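Local structure of lamina-associated polypeptide 2 isoforms alpha/zeta (2V0X) at residues 70-75 / 116-121. The protein dimerises through its C-terminal domain as a component of the nuclear lamina and probably works with A-type lamins and chromatin. The protein carries 2 engineered substitutions. Sequence-based numbering, arbitrary orientation.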
loop_
_atom_site.group_PDB
_atom_site.type_symbol
_atom_site.label_atom_id
_atom_site.label_comp_id
_atom_site.label_asym_id
_atom_site.label_seq_id
_atom_site.Cartn_x
_atom_site.Cartn_y
_atom_site.Cartn_z
ATOM N N ARG B 70 -10.928 -13.661 -4.102
ATOM C CA ARG B 70 -10.675 -14.202 -2.769
ATOM C C ARG B 70 -9.628 -13.341 -2.044
ATOM O O ARG B 70 -9.808 -12.951 -0.898
ATOM C CB ARG B 70 -10.151 -15.632 -2.878
ATOM C CG ARG B 70 -9.838 -16.287 -1.546
ATOM C CD ARG B 70 -8.870 -17.452 -1.704
ATOM N NE ARG B 70 -9.261 -18.358 -2.778
ATOM C CZ ARG B 70 -8.638 -18.441 -3.951
ATOM N NH1 ARG B 70 -7.585 -17.673 -4.208
ATOM N NH2 ARG B 70 -9.083 -19.278 -4.879
ATOM N N ILE B 71 -8.552 -13.031 -2.754
ATOM C CA ILE B 71 -7.435 -12.254 -2.226
ATOM C C ILE B 71 -7.711 -10.791 -1.875
ATOM O O ILE B 71 -7.315 -10.322 -0.813
ATOM C CB ILE B 71 -6.241 -12.367 -3.208
ATOM C CG1 ILE B 71 -5.486 -13.659 -2.928
ATOM C CG2 ILE B 71 -5.335 -11.121 -3.192
ATOM C CD1 ILE B 71 -4.515 -14.034 -4.034
ATOM N N LEU B 72 -8.433 -10.100 -2.746
ATOM C CA LEU B 72 -8.708 -8.679 -2.580
ATOM C C LEU B 72 -9.740 -8.277 -1.535
ATOM O O LEU B 72 -9.726 -7.146 -1.046
ATOM C CB LEU B 72 -9.063 -8.071 -3.941
ATOM C CG LEU B 72 -7.913 -8.258 -4.940
ATOM C CD1 LEU B 72 -8.360 -7.877 -6.325
ATOM C CD2 LEU B 72 -6.720 -7.420 -4.512
ATOM N N SER B 73 -10.639 -9.188 -1.202
ATOM C CA SER B 73 -11.651 -8.878 -0.209
ATOM C C SER B 73 -11.172 -9.135 1.228
ATOM O O SER B 73 -10.481 -10.115 1.513
ATOM C CB SER B 73 -12.941 -9.647 -0.512
ATOM O OG SER B 73 -12.678 -11.031 -0.709
ATOM N N VAL B 74 -11.463 -8.182 2.103
ATOM C CA VAL B 74 -11.111 -8.267 3.514
ATOM C C VAL B 74 -11.584 -9.651 4.009
ATOM O O VAL B 74 -12.738 -9.999 3.844
ATOM C CB VAL B 74 -11.850 -7.153 4.279
ATOM C CG1 VAL B 74 -11.653 -7.305 5.769
ATOM C CG2 VAL B 74 -11.394 -5.780 3.794
ATOM N N PRO B 75 -10.684 -10.460 4.589
ATOM C CA PRO B 75 -11.154 -11.767 5.037
ATOM C C PRO B 75 -12.220 -11.678 6.124
ATOM O O PRO B 75 -12.191 -10.785 6.977
ATOM C CB PRO B 75 -9.878 -12.461 5.495
ATOM C CG PRO B 75 -9.014 -11.366 5.932
ATOM C CD PRO B 75 -9.269 -10.259 4.927
ATOM N N ALA B 116 -7.270 -0.724 1.945
ATOM C CA ALA B 116 -6.428 0.283 1.300
ATOM C C ALA B 116 -5.253 -0.398 0.590
ATOM O O ALA B 116 -4.923 -0.053 -0.551
ATOM C CB ALA B 116 -5.916 1.309 2.335
ATOM N N ALA B 117 -4.660 -1.397 1.246
ATOM C CA ALA B 117 -3.537 -2.162 0.689
ATOM C C ALA B 117 -3.946 -2.983 -0.538
ATOM O O ALA B 117 -3.202 -3.071 -1.531
ATOM C CB ALA B 117 -2.972 -3.100 1.754
ATOM N N ALA B 118 -5.111 -3.629 -0.447
ATOM C CA ALA B 118 -5.619 -4.440 -1.540
ATOM C C ALA B 118 -5.833 -3.557 -2.778
ATOM O O ALA B 118 -5.588 -3.988 -3.919
ATOM C CB ALA B 118 -6.937 -5.102 -1.132
ATOM N N SER B 119 -6.334 -2.346 -2.551
ATOM C CA SER B 119 -6.573 -1.391 -3.626
ATOM C C SER B 119 -5.248 -0.995 -4.280
ATOM O O SER B 119 -5.163 -0.890 -5.493
ATOM C CB SER B 119 -7.270 -0.139 -3.081
ATOM O OG SER B 119 -8.434 -0.502 -2.378
ATOM N N ALA B 120 -4.230 -0.732 -3.461
ATOM C CA ALA B 120 -2.885 -0.384 -3.958
ATOM C C ALA B 120 -2.337 -1.564 -4.778
ATOM O O ALA B 120 -1.645 -1.388 -5.783
ATOM C CB ALA B 120 -1.973 -0.077 -2.781
ATOM N N LEU B 121 -2.717 -2.774 -4.391
ATOM C CA LEU B 121 -2.302 -3.981 -5.097
ATOM C C LEU B 121 -2.959 -3.994 -6.486
ATOM O O LEU B 121 -2.298 -4.313 -7.485
ATOM C CB LEU B 121 -2.723 -5.209 -4.284
ATOM C CG LEU B 121 -2.335 -6.674 -4.480
ATOM C CD1 LEU B 121 -2.461 -7.108 -5.914
ATOM C CD2 LEU B 121 -0.953 -6.911 -3.962
#
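Leu-72, the last residue of the short helix 66-72, reaches across to Ala-118 and Leu-121, which lie one helical turn apart on the long helix 100-146. Leu-72 CB is still 4.6 Å from Ala-118 CB, and the bond leading to it from the backbone runs roughly past the long helix. At CG, no atom of Ala-118 or Leu-121 is yet in close contact. The first torsion sets CG anti to the leucine's own carbonyl carbon (chi1 -59°), and the second extends CD1 away from CA (chi2 170°), which leaves CD2 as the branch turned to the helix. CD2 does the touching. Leu-72 CD2 lies 3.7 Å from Ala-118 O and 4.1 Å from Ala-118 CB. Roughly at right angles to the Ala-118 methyl, Leu-72 CD2 comes to 4.4 Å from Leu-121 CG, a looser apolar contact. Backbone helps as well: Ala-118 CB lies 3.5 Å from Leu-72 O, so the small side chain meets both the carbonyl and the methyl end of the same leucine. The CA atoms of Leu-72 and Ala-118 are 5.3 Å apart, a close approach that the small alanine permits. No hydrogen bond joins 70-75 to 116-121. A polar link comes one turn earlier on the long helix, where Tyr-114 OH hydrogen-bonds with Ile-71 O. Leu-121 meanwhile packs on Val-177 of the second subunit, and Ser-180 OG of that subunit forms a hydrogen bond with Ala-117 O. A short helix thus docks by its last residue and the extended loop after it, whose Val-74 and Pro-75 pack on Tyr-114, against a long helix of the antiparallel hairpin 100-146/152-196 in the LAP2alpha dimerization domain, beside the second subunit.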